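Local coordinates for mannuronan C5-epimerase (Pseudomonas syringae pv. tomato, PDB 4NK6), which converts beta-D-mannuronate residues of the alginate polymer into alpha-L-guluronate in the periplasm and helps protect the polymer on its way to export, at residues 329-335 / 352-358; 372-378 / 412-418; 342-348 / 365-371; 31-36 / 281-285. All blocks are in the same frame, centred on the assembly; numbering follows the deposited sequence.

Contacts 1, 2 and 3 are neighbouring parts of one right-handed parallel beta-helix, their centres 11 to 13 Å apart. Contact 1 (329-335 / 352-358) and contact 2 (372-378 / 412-418) share a face, since strand 353-355 pairs with strand 375-378. Contact 3 (342-348 / 365-371) joins the same turns as contact 1 on another face, and L354 meets I344 and I367 in the interior between them. Contact 4 (31-36 / 281-285), centred about 15 Å from contact 1, packs the N-terminal segment on the outside of the contact 1 face. Contact 3 is the one near the inferred proton acceptor, H274: the Y347 side chain lies about 11 Å from it.

Contact 1: residues 329-335 / 352-358; sequences NIVAYNE and NLLWGNR
Y333 and W355 form a raised aromatic pair, neither stacked nor edge-to-face, on the outer face of paired strands 330-332 and 353-355. With chi1 at -172°, the W355 indole stands anti to the backbone N, and its CD1 comes 3.8 Å from Y333 CZ, the ring planes inclined at 62°. W355 O sits over one face of the Y333 ring, which passes beside G356 with its lack of a side chain. A332 CB fits in behind, against W355 CB. L30 touches Y333, while K27 and P28 touch W355. On the inner face the branched end of L354 reaches V331, CD1 to CB 4.1 Å.

At the corners, asparagine amides lie side by side and meet N-H to C=O. N357 and N334 are almost in one plane, only 6° apart; N357 OD1 takes both N334 ND2 (3.0 Å) and N334 N (3.1 Å), and N357 ND2 meets V331 O from above the carbonyl plane. N352 OD1 receives N329 N at 2.9 Å and, in a looser pairing, N329 ND2 at 3.1 Å. N334 OD1 accepts the backbone N of N310 and N329 OD1 that of S305, while N357 ND2 donates to N380 OD1 on the following turn. Past the turn, R358 grips E335 side-on, NE to OE1 2.9 Å and NH2 to OE2 2.8 Å. In-register asparagines at such turns are a recurrent feature of right-handed parallel beta-helices.

Contact 2: residues 372-378 / 412-418; sequences SVNIKLY and QVSLIMV
Residues 375-378 run parallel to 415-418 with 4.7 Å between the strand axes and a crossing angle of -16°, I416 reaching back to I375 O and forward to L377 N. N374, with positive phi, drops out of the residue pairing ahead of the strand. Its backbone N nevertheless finds a partner in S414 OG, 3.0 Å away and nearly straight on. That hydroxyl stands between the backbone N and carbonyl carbon of S414 (chi1 76°), which brings it against V373, CB to OG 3.5 Å. A water joins S414 OG (2.6 Å) to N374 OD1 (3.0 Å).

On the inner face L377 and M417 lie alongside, L377 CD1 to M417 CG 4.1 Å, and I375 meets L415 through CB atoms 4.0 Å apart. On the outer face V418 lies over one face of the Y378 ring in a CH-pi contact, offset toward the rim, its CB 3.5 Å from Y378 CE2. The W355 indole lies nearly parallel but displaced on the other side of that ring plane, while Y378 OH bonds E24.

A side-chain hydroxyl stands in for a backbone acceptor at N374, carrying pairing past an irregular residue, while the inner face relies on apolar packing.

Contact 3: residues 342-348 / 365-371; sequences DGITLYE and HGIRVRN
D342 with R368, and E348 with R370, form the two salt bridges between 342-348 and 365-371. R370 approaches E348 side-on: NE meets the syn lone pair of OE2 at 2.7 Å and NH1 reaches OE1 at 2.9 Å. Its chain leaves anti to the backbone N and bends at chi3 (80°), bringing the guanidinium across to the neighbouring strand. N371 ND2 adds a second bond to E348 OE2, 2.9 Å, from the anti side. R368 NE donates to D342 OD2 at 2.8 Å on its syn side, while T345 OG1, also bonded to S318, takes the anti lone pair. The other oxygen, D342 OD1, accepts H365 N at 3.1 Å.

Packing adds to these bonds. Y347 CD1 lies above the centre of the R370 guanidinium, 3.4 Å from CZ, with the two planes 49° apart. T345 CG2 comes over a face of R368, whose NH1 makes a weak bond to Y347 OH and whose NH2 bonds H393.

Backbone bonds run in strict parallel register, such as I344 O to R368 N at 2.8 Å. Facing the interior, I344 meets I367 and L346 meets V369.

Aliphatic inside, with charged and aromatic groups outside, this is a face of the right-handed beta-helix, the Y347 side chain about 11 Å from that of the inferred proton acceptor H274.

Contact 4: residues 31-36 / 281-285; sequences PDLSGY and IIAEN
The N-terminal segment here lies against the outside of the right-handed beta-helix, with L33 at the start of a type I turn (L33 to Y36) and leaning on I281 and A283 of strand 281-288 of the beta-helix. The two leucine methyls divide the work: CD2 rests on I281 CG2 at 3.7 Å, and CD1 meets A283 CB, also at 3.7 Å. L33 CD1 further touches the carboxylate end of E284, 3.8 Å from OE2; that carboxylate has a long, weak ion pair with R309. In L33, chi2 of 175° puts CD1 anti to CA, toward A283 and E284, leaving CD2 for I281.

I281 answers from the other direction. Its CD1 pushes between P31 and Y36, 3.7 Å from P31 CB and 3.6 Å from Y36 OH, and the tyrosine comes across it at about a right angle. F306 and F308 of the next strand extend the surface under P31, while Y36 packs edge-to-face with W235.

The loop holds its own shape. D32 OD1 accepts S34 N at 3.1 Å in an Asx turn, S34 OG donates to D32 OD2, and Y36 N closes the turn on L33 O at 2.9 Å.

No hydrogen bond crosses between 31-36 and 281-285. Attachment here therefore rests on apolar fit, while D32 and S34 bond to each other within the loop, and neither touches 281-285.

Contact 1: residues 329-335 / 352-358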
# COMPACT_ATOMS: atom_id res chain seq x y z
N ASN A 329 -14.72 -0.64 -9.07
CA ASN A 329 -13.33 -0.92 -9.42
C ASN A 329 -13.20 -1.79 -10.66
O ASN A 329 -14.12 -2.52 -11.01
CB ASN A 329 -12.62 -1.60 -8.25
CG ASN A 329 -12.59 -0.72 -7.02
OD1 ASN A 329 -11.91 0.30 -7.01
ND2 ASN A 329 -13.34 -1.10 -5.98
N ILE A 330 -12.05 -1.70 -11.30
CA ILE A 330 -11.73 -2.58 -12.41
C ILE A 330 -10.49 -3.40 -12.08
O ILE A 330 -9.41 -2.86 -11.80
CB ILE A 330 -11.55 -1.81 -13.74
CG1 ILE A 330 -12.87 -1.12 -14.12
CG2 ILE A 330 -11.14 -2.76 -14.84
CD1 ILE A 330 -12.75 -0.19 -15.32
N VAL A 331 -10.66 -4.72 -12.07
CA VAL A 331 -9.58 -5.65 -11.82
C VAL A 331 -9.35 -6.42 -13.13
O VAL A 331 -10.18 -7.23 -13.53
CB VAL A 331 -9.98 -6.60 -10.67
CG1 VAL A 331 -8.88 -7.61 -10.40
CG2 VAL A 331 -10.26 -5.78 -9.41
N ALA A 332 -8.23 -6.14 -13.80
CA ALA A 332 -8.07 -6.60 -15.19
C ALA A 332 -6.68 -7.16 -15.54
O ALA A 332 -5.66 -6.59 -15.16
CB ALA A 332 -8.45 -5.50 -16.16
N TYR A 333 -6.67 -8.26 -16.29
CA TYR A 333 -5.45 -8.80 -16.88
C TYR A 333 -4.34 -9.10 -15.86
O TYR A 333 -3.16 -9.00 -16.18
CB TYR A 333 -4.90 -7.85 -17.95
CG TYR A 333 -5.92 -7.37 -18.97
CD1 TYR A 333 -6.50 -8.26 -19.87
CD2 TYR A 333 -6.28 -6.04 -19.03
CE1 TYR A 333 -7.43 -7.82 -20.81
CE2 TYR A 333 -7.21 -5.59 -19.96
CZ TYR A 333 -7.78 -6.49 -20.85
OH TYR A 333 -8.69 -6.03 -21.78
N ASN A 334 -4.73 -9.46 -14.64
CA ASN A 334 -3.74 -9.82 -13.64
C ASN A 334 -3.39 -11.30 -13.72
O ASN A 334 -4.23 -12.13 -14.07
CB ASN A 334 -4.25 -9.49 -12.24
CG ASN A 334 -4.52 -8.01 -12.05
OD1 ASN A 334 -3.58 -7.22 -11.95
ND2 ASN A 334 -5.80 -7.64 -11.97
N GLU A 335 -2.13 -11.63 -13.43
CA GLU A 335 -1.72 -13.02 -13.33
C GLU A 335 -1.72 -13.31 -11.84
O GLU A 335 -0.94 -12.74 -11.09
CB GLU A 335 -0.31 -13.21 -13.90
CG GLU A 335 -0.02 -12.42 -15.16
CD GLU A 335 -0.40 -13.16 -16.43
OE1 GLU A 335 -1.07 -14.22 -16.34
OE2 GLU A 335 -0.02 -12.68 -17.52
N ASN A 352 -18.34 -4.35 -9.08
CA ASN A 352 -16.96 -4.38 -9.55
C ASN A 352 -16.87 -5.20 -10.83
O ASN A 352 -17.67 -6.12 -11.04
CB ASN A 352 -16.04 -4.97 -8.47
CG ASN A 352 -15.86 -4.04 -7.28
OD1 ASN A 352 -15.34 -2.94 -7.42
ND2 ASN A 352 -16.30 -4.48 -6.09
N LEU A 353 -15.89 -4.86 -11.66
CA LEU A 353 -15.64 -5.59 -12.89
C LEU A 353 -14.33 -6.36 -12.80
O LEU A 353 -13.28 -5.78 -12.49
CB LEU A 353 -15.60 -4.62 -14.09
CG LEU A 353 -15.16 -5.19 -15.44
CD1 LEU A 353 -16.11 -6.29 -15.94
CD2 LEU A 353 -14.99 -4.09 -16.51
N LEU A 354 -14.39 -7.66 -13.04
CA LEU A 354 -13.19 -8.49 -13.18
C LEU A 354 -13.09 -8.91 -14.64
O LEU A 354 -13.94 -9.66 -15.14
CB LEU A 354 -13.27 -9.72 -12.26
CG LEU A 354 -12.84 -9.57 -10.80
CD1 LEU A 354 -13.56 -8.43 -10.09
CD2 LEU A 354 -13.03 -10.87 -10.03
N TRP A 355 -12.07 -8.41 -15.34
CA TRP A 355 -11.92 -8.65 -16.78
C TRP A 355 -10.59 -9.29 -17.15
O TRP A 355 -9.53 -8.70 -16.94
CB TRP A 355 -12.04 -7.34 -17.56
CG TRP A 355 -12.09 -7.56 -19.05
CD1 TRP A 355 -11.07 -8.00 -19.86
CD2 TRP A 355 -13.22 -7.37 -19.91
NE1 TRP A 355 -11.50 -8.09 -21.16
CE2 TRP A 355 -12.81 -7.71 -21.22
CE3 TRP A 355 -14.53 -6.94 -19.71
CZ2 TRP A 355 -13.68 -7.64 -22.32
CZ3 TRP A 355 -15.39 -6.87 -20.79
CH2 TRP A 355 -14.96 -7.22 -22.08
N GLY A 356 -10.65 -10.48 -17.74
CA GLY A 356 -9.49 -11.08 -18.38
C GLY A 356 -8.34 -11.45 -17.46
O GLY A 356 -7.18 -11.46 -17.88
N ASN A 357 -8.65 -11.75 -16.21
CA ASN A 357 -7.64 -12.20 -15.27
C ASN A 357 -7.34 -13.66 -15.49
O ASN A 357 -8.23 -14.44 -15.83
CB ASN A 357 -8.11 -12.01 -13.83
CG ASN A 357 -8.38 -10.57 -13.51
OD1 ASN A 357 -7.45 -9.79 -13.30
ND2 ASN A 357 -9.65 -10.19 -13.48
N ARG A 358 -6.09 -14.04 -15.29
CA ARG A 358 -5.70 -15.43 -15.38
C ARG A 358 -5.39 -15.92 -13.97
O ARG A 358 -4.35 -15.59 -13.39
CB ARG A 358 -4.51 -15.59 -16.32
CG ARG A 358 -4.89 -15.34 -17.79
CD ARG A 358 -3.69 -15.42 -18.71
NE ARG A 358 -2.86 -14.23 -18.60
CZ ARG A 358 -3.05 -13.13 -19.32
NH1 ARG A 358 -4.04 -13.09 -20.21
NH2 ARG A 358 -2.25 -12.09 -19.17

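Contact 2: residues 372-378 / 412-418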
# COMPACT_ATOMS: atom_id res chain seq x y z
N SER A 372 -21.70 -10.15 -2.23
CA SER A 372 -21.50 -9.05 -3.16
C SER A 372 -22.45 -9.16 -4.35
O SER A 372 -22.59 -10.24 -4.94
CB SER A 372 -20.04 -9.04 -3.66
OG SER A 372 -19.14 -9.09 -2.57
N VAL A 373 -23.09 -8.06 -4.73
CA VAL A 373 -24.00 -8.08 -5.88
C VAL A 373 -23.46 -7.32 -7.08
O VAL A 373 -22.59 -6.46 -6.94
CB VAL A 373 -25.41 -7.54 -5.53
CG1 VAL A 373 -26.09 -8.45 -4.52
CG2 VAL A 373 -25.33 -6.11 -5.02
N ASN A 374 -23.99 -7.64 -8.26
CA ASN A 374 -23.63 -6.96 -9.51
C ASN A 374 -22.15 -7.09 -9.82
O ASN A 374 -21.50 -6.13 -10.27
CB ASN A 374 -24.05 -5.49 -9.50
CG ASN A 374 -25.54 -5.32 -9.33
OD1 ASN A 374 -26.33 -6.08 -9.88
ND2 ASN A 374 -25.93 -4.33 -8.54
N ILE A 375 -21.61 -8.27 -9.58
CA ILE A 375 -20.24 -8.58 -9.94
C ILE A 375 -20.20 -9.03 -11.39
O ILE A 375 -20.97 -9.91 -11.79
CB ILE A 375 -19.66 -9.66 -9.02
CG1 ILE A 375 -19.63 -9.16 -7.57
CG2 ILE A 375 -18.26 -10.08 -9.47
CD1 ILE A 375 -18.93 -7.81 -7.41
N LYS A 376 -19.34 -8.41 -12.19
CA LYS A 376 -19.20 -8.81 -13.58
C LYS A 376 -17.89 -9.56 -13.80
O LYS A 376 -16.82 -9.04 -13.50
CB LYS A 376 -19.31 -7.59 -14.50
CG LYS A 376 -20.67 -6.90 -14.40
CD LYS A 376 -20.78 -5.67 -15.29
CE LYS A 376 -22.18 -5.05 -15.18
NZ LYS A 376 -22.30 -3.79 -15.96
N LEU A 377 -18.00 -10.79 -14.28
CA LEU A 377 -16.83 -11.62 -14.52
C LEU A 377 -16.71 -11.85 -16.02
O LEU A 377 -17.39 -12.72 -16.58
CB LEU A 377 -16.94 -12.96 -13.78
CG LEU A 377 -17.09 -12.91 -12.24
CD1 LEU A 377 -17.10 -14.30 -11.64
CD2 LEU A 377 -16.02 -12.06 -11.59
N TYR A 378 -15.88 -11.05 -16.67
CA TYR A 378 -15.77 -11.12 -18.13
C TYR A 378 -14.41 -11.65 -18.56
O TYR A 378 -13.36 -11.16 -18.13
CB TYR A 378 -16.01 -9.74 -18.75
CG TYR A 378 -17.46 -9.36 -18.94
CD1 TYR A 378 -18.28 -9.09 -17.86
CD2 TYR A 378 -18.01 -9.25 -20.22
CE1 TYR A 378 -19.63 -8.72 -18.04
CE2 TYR A 378 -19.35 -8.89 -20.41
CZ TYR A 378 -20.15 -8.63 -19.30
OH TYR A 378 -21.47 -8.28 -19.48
N GLN A 412 -26.47 -11.12 0.21
CA GLN A 412 -26.93 -11.50 -1.12
C GLN A 412 -25.74 -11.56 -2.07
O GLN A 412 -24.77 -10.80 -1.93
CB GLN A 412 -27.97 -10.51 -1.66
CG GLN A 412 -29.18 -10.33 -0.76
CD GLN A 412 -30.44 -10.02 -1.54
OE1 GLN A 412 -31.00 -10.90 -2.19
NE2 GLN A 412 -30.90 -8.78 -1.46
N VAL A 413 -25.80 -12.49 -3.02
CA VAL A 413 -24.76 -12.61 -4.03
C VAL A 413 -25.38 -12.67 -5.43
O VAL A 413 -26.34 -13.39 -5.67
CB VAL A 413 -23.82 -13.82 -3.75
CG1 VAL A 413 -24.54 -15.16 -3.95
CG2 VAL A 413 -22.56 -13.73 -4.60
N SER A 414 -24.85 -11.88 -6.35
CA SER A 414 -25.29 -12.00 -7.73
C SER A 414 -24.15 -11.67 -8.69
O SER A 414 -23.31 -10.80 -8.41
CB SER A 414 -26.49 -11.11 -8.02
OG SER A 414 -26.08 -9.76 -8.12
N LEU A 415 -24.11 -12.36 -9.81
CA LEU A 415 -23.09 -12.06 -10.79
C LEU A 415 -23.50 -12.36 -12.23
O LEU A 415 -24.50 -13.03 -12.49
CB LEU A 415 -21.77 -12.75 -10.43
CG LEU A 415 -21.81 -14.19 -9.96
CD1 LEU A 415 -21.71 -15.12 -11.15
CD2 LEU A 415 -20.68 -14.45 -8.98
N ILE A 416 -22.72 -11.80 -13.14
CA ILE A 416 -22.87 -12.02 -14.56
C ILE A 416 -21.52 -12.52 -15.06
O ILE A 416 -20.49 -11.89 -14.82
CB ILE A 416 -23.27 -10.72 -15.27
CG1 ILE A 416 -24.66 -10.29 -14.81
CG2 ILE A 416 -23.25 -10.90 -16.78
CD1 ILE A 416 -25.13 -8.96 -15.37
N MET A 417 -21.53 -13.68 -15.71
CA MET A 417 -20.30 -14.25 -16.26
C MET A 417 -20.42 -14.32 -17.77
O MET A 417 -21.40 -14.85 -18.30
CB MET A 417 -20.04 -15.64 -15.69
CG MET A 417 -19.97 -15.69 -14.17
SD MET A 417 -19.46 -17.31 -13.56
CE MET A 417 -18.07 -17.61 -14.64
N VAL A 418 -19.42 -13.77 -18.47
CA VAL A 418 -19.39 -13.77 -19.94
C VAL A 418 -18.01 -14.22 -20.41
O VAL A 418 -16.99 -13.67 -20.00
CB VAL A 418 -19.69 -12.38 -20.53
CG1 VAL A 418 -19.46 -12.36 -22.06
CG2 VAL A 418 -21.12 -11.95 -20.22
O HOH W 1 -28.01 -8.07 -8.34

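Contact 3: residues 342-348 / 365-371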
# COMPACT_ATOMS: atom_id res chain seq x y z
N ASP A 342 -7.35 -18.11 -1.90
CA ASP A 342 -8.01 -17.85 -3.19
C ASP A 342 -7.12 -17.02 -4.12
O ASP A 342 -6.20 -16.35 -3.66
CB ASP A 342 -9.31 -17.07 -3.01
CG ASP A 342 -10.31 -17.76 -2.11
OD1 ASP A 342 -10.35 -19.01 -2.07
OD2 ASP A 342 -11.06 -17.04 -1.43
N GLY A 343 -7.43 -17.03 -5.41
CA GLY A 343 -6.81 -16.08 -6.33
C GLY A 343 -7.32 -14.67 -6.04
O GLY A 343 -6.57 -13.80 -5.61
N ILE A 344 -8.61 -14.46 -6.29
CA ILE A 344 -9.29 -13.21 -5.98
C ILE A 344 -10.45 -13.48 -5.01
O ILE A 344 -11.24 -14.41 -5.23
CB ILE A 344 -9.92 -12.59 -7.24
CG1 ILE A 344 -8.86 -12.40 -8.33
CG2 ILE A 344 -10.61 -11.27 -6.90
CD1 ILE A 344 -9.43 -11.91 -9.68
N THR A 345 -10.56 -12.68 -3.95
CA THR A 345 -11.71 -12.78 -3.05
C THR A 345 -12.44 -11.44 -2.98
O THR A 345 -11.81 -10.42 -2.73
CB THR A 345 -11.28 -13.18 -1.63
OG1 THR A 345 -10.32 -14.23 -1.67
CG2 THR A 345 -12.50 -13.62 -0.80
N LEU A 346 -13.75 -11.46 -3.19
CA LEU A 346 -14.57 -10.27 -2.97
C LEU A 346 -15.39 -10.46 -1.70
O LEU A 346 -16.17 -11.40 -1.58
CB LEU A 346 -15.50 -9.99 -4.14
CG LEU A 346 -14.94 -9.82 -5.56
CD1 LEU A 346 -15.80 -8.86 -6.34
CD2 LEU A 346 -13.50 -9.37 -5.60
N TYR A 347 -15.19 -9.55 -0.75
CA TYR A 347 -15.90 -9.58 0.51
C TYR A 347 -16.80 -8.35 0.60
O TYR A 347 -16.30 -7.23 0.74
CB TYR A 347 -14.89 -9.47 1.65
CG TYR A 347 -14.07 -10.70 2.00
CD1 TYR A 347 -14.67 -11.93 2.26
CD2 TYR A 347 -12.69 -10.60 2.12
CE1 TYR A 347 -13.90 -13.03 2.63
CE2 TYR A 347 -11.93 -11.69 2.47
CZ TYR A 347 -12.53 -12.90 2.73
OH TYR A 347 -11.74 -13.98 3.09
N GLU A 348 -18.11 -8.56 0.52
CA GLU A 348 -19.09 -7.49 0.72
C GLU A 348 -18.75 -6.25 -0.12
O GLU A 348 -18.80 -5.12 0.37
CB GLU A 348 -19.17 -7.11 2.20
CG GLU A 348 -19.73 -8.22 3.11
CD GLU A 348 -18.78 -9.40 3.29
OE1 GLU A 348 -17.60 -9.18 3.66
OE2 GLU A 348 -19.20 -10.55 3.08
N HIS A 365 -10.05 -21.43 -3.95
CA HIS A 365 -10.87 -21.07 -5.12
C HIS A 365 -10.17 -20.07 -6.04
O HIS A 365 -9.43 -19.22 -5.58
CB HIS A 365 -12.22 -20.48 -4.70
CG HIS A 365 -12.96 -21.32 -3.70
ND1 HIS A 365 -13.67 -22.45 -4.06
CD2 HIS A 365 -13.09 -21.21 -2.36
CE1 HIS A 365 -14.20 -22.99 -2.98
NE2 HIS A 365 -13.87 -22.25 -1.94
N GLY A 366 -10.43 -20.15 -7.35
CA GLY A 366 -9.91 -19.16 -8.28
C GLY A 366 -10.45 -17.77 -7.97
O GLY A 366 -9.70 -16.86 -7.62
N ILE A 367 -11.76 -17.60 -8.10
CA ILE A 367 -12.42 -16.34 -7.77
C ILE A 367 -13.56 -16.61 -6.77
O ILE A 367 -14.50 -17.36 -7.07
CB ILE A 367 -13.01 -15.67 -9.03
CG1 ILE A 367 -11.89 -15.31 -10.01
CG2 ILE A 367 -13.81 -14.41 -8.65
CD1 ILE A 367 -12.39 -14.89 -11.42
N ARG A 368 -13.47 -16.02 -5.59
CA ARG A 368 -14.52 -16.19 -4.60
C ARG A 368 -15.26 -14.88 -4.35
O ARG A 368 -14.64 -13.83 -4.19
CB ARG A 368 -13.98 -16.78 -3.29
CG ARG A 368 -15.06 -16.93 -2.21
CD ARG A 368 -14.67 -17.94 -1.12
NE ARG A 368 -13.57 -17.47 -0.27
CZ ARG A 368 -13.73 -16.89 0.91
NH1 ARG A 368 -12.67 -16.53 1.62
NH2 ARG A 368 -14.96 -16.67 1.39
N VAL A 369 -16.59 -14.94 -4.34
CA VAL A 369 -17.41 -13.76 -4.15
C VAL A 369 -18.37 -13.99 -3.00
O VAL A 369 -19.23 -14.85 -3.08
CB VAL A 369 -18.25 -13.45 -5.41
CG1 VAL A 369 -19.07 -12.19 -5.21
CG2 VAL A 369 -17.34 -13.31 -6.64
N ARG A 370 -18.22 -13.22 -1.93
CA ARG A 370 -19.07 -13.37 -0.76
C ARG A 370 -19.89 -12.10 -0.54
O ARG A 370 -19.33 -11.01 -0.52
CB ARG A 370 -18.22 -13.67 0.49
CG ARG A 370 -19.05 -14.03 1.75
CD ARG A 370 -18.16 -14.16 3.00
NE ARG A 370 -17.82 -12.87 3.59
CZ ARG A 370 -17.00 -12.71 4.63
NH1 ARG A 370 -16.76 -11.50 5.11
NH2 ARG A 370 -16.42 -13.77 5.20
N ASN A 371 -21.20 -12.26 -0.40
CA ASN A 371 -22.10 -11.15 -0.05
C ASN A 371 -21.94 -9.93 -0.94
O ASN A 371 -22.03 -8.80 -0.46
CB ASN A 371 -21.89 -10.71 1.41
CG ASN A 371 -22.37 -11.75 2.41
OD1 ASN A 371 -23.27 -12.54 2.13
ND2 ASN A 371 -21.77 -11.74 3.60

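Contact 4: residues 31-36 / 281-285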
# COMPACT_ATOMS: atom_id res chain seq x y z
N PRO A 31 -6.23 3.29 -17.58
CA PRO A 31 -5.39 4.50 -17.56
C PRO A 31 -4.07 4.26 -18.27
O PRO A 31 -3.49 3.17 -18.16
CB PRO A 31 -5.13 4.72 -16.06
CG PRO A 31 -6.27 4.05 -15.38
CD PRO A 31 -6.64 2.88 -16.22
N ASP A 32 -3.61 5.27 -18.99
CA ASP A 32 -2.32 5.23 -19.66
C ASP A 32 -1.23 5.33 -18.59
O ASP A 32 -1.32 6.14 -17.68
CB ASP A 32 -2.25 6.40 -20.65
CG ASP A 32 -0.89 6.55 -21.29
OD1 ASP A 32 -0.17 5.55 -21.42
OD2 ASP A 32 -0.55 7.69 -21.66
N LEU A 33 -0.21 4.47 -18.68
CA LEU A 33 0.85 4.43 -17.67
C LEU A 33 2.15 5.07 -18.17
O LEU A 33 3.12 5.19 -17.42
CB LEU A 33 1.14 2.98 -17.26
CG LEU A 33 -0.03 2.15 -16.74
CD1 LEU A 33 0.43 0.71 -16.50
CD2 LEU A 33 -0.59 2.76 -15.47
N SER A 34 2.16 5.45 -19.44
CA SER A 34 3.39 5.85 -20.12
C SER A 34 4.07 7.10 -19.55
O SER A 34 5.28 7.28 -19.73
CB SER A 34 3.14 6.04 -21.63
OG SER A 34 2.33 7.17 -21.87
N GLY A 35 3.31 7.95 -18.87
CA GLY A 35 3.89 9.11 -18.20
C GLY A 35 4.46 8.85 -16.81
O GLY A 35 5.08 9.74 -16.22
N TYR A 36 4.27 7.65 -16.27
CA TYR A 36 4.79 7.34 -14.92
C TYR A 36 6.21 6.76 -14.97
O TYR A 36 6.40 5.53 -14.93
CB TYR A 36 3.83 6.42 -14.16
CG TYR A 36 2.41 6.95 -14.11
CD1 TYR A 36 2.15 8.28 -13.78
CD2 TYR A 36 1.33 6.13 -14.43
CE1 TYR A 36 0.85 8.78 -13.76
CE2 TYR A 36 0.02 6.62 -14.41
CZ TYR A 36 -0.21 7.94 -14.07
OH TYR A 36 -1.50 8.41 -14.05
N ILE A 281 -4.27 3.74 -9.04
CA ILE A 281 -3.78 2.99 -10.18
C ILE A 281 -2.70 2.03 -9.69
O ILE A 281 -1.58 2.43 -9.38
CB ILE A 281 -3.21 3.93 -11.27
CG1 ILE A 281 -4.33 4.79 -11.87
CG2 ILE A 281 -2.52 3.13 -12.38
CD1 ILE A 281 -3.84 5.94 -12.77
N ILE A 282 -3.07 0.76 -9.60
CA ILE A 282 -2.16 -0.26 -9.12
C ILE A 282 -1.87 -1.20 -10.27
O ILE A 282 -2.71 -2.05 -10.60
CB ILE A 282 -2.79 -1.01 -7.94
CG1 ILE A 282 -3.09 -0.02 -6.81
CG2 ILE A 282 -1.86 -2.11 -7.45
CD1 ILE A 282 -4.02 -0.57 -5.74
N ALA A 283 -0.70 -1.06 -10.89
CA ALA A 283 -0.43 -1.74 -12.16
C ALA A 283 1.00 -2.27 -12.34
O ALA A 283 1.97 -1.66 -11.89
CB ALA A 283 -0.78 -0.82 -13.32
N GLU A 284 1.12 -3.41 -13.03
CA GLU A 284 2.42 -3.96 -13.41
C GLU A 284 3.37 -4.18 -12.23
O GLU A 284 4.59 -4.09 -12.39
CB GLU A 284 3.08 -3.10 -14.50
CG GLU A 284 2.25 -3.08 -15.77
CD GLU A 284 2.90 -2.33 -16.92
OE1 GLU A 284 4.02 -1.79 -16.75
OE2 GLU A 284 2.27 -2.28 -17.99
N ASN A 285 2.80 -4.45 -11.06
CA ASN A 285 3.59 -4.83 -9.90
C ASN A 285 3.73 -6.34 -9.83
O ASN A 285 2.90 -7.07 -10.38
CB ASN A 285 2.96 -4.30 -8.60
CG ASN A 285 2.73 -2.80 -8.63
OD1 ASN A 285 3.67 -2.02 -8.52
ND2 ASN A 285 1.47 -2.39 -8.76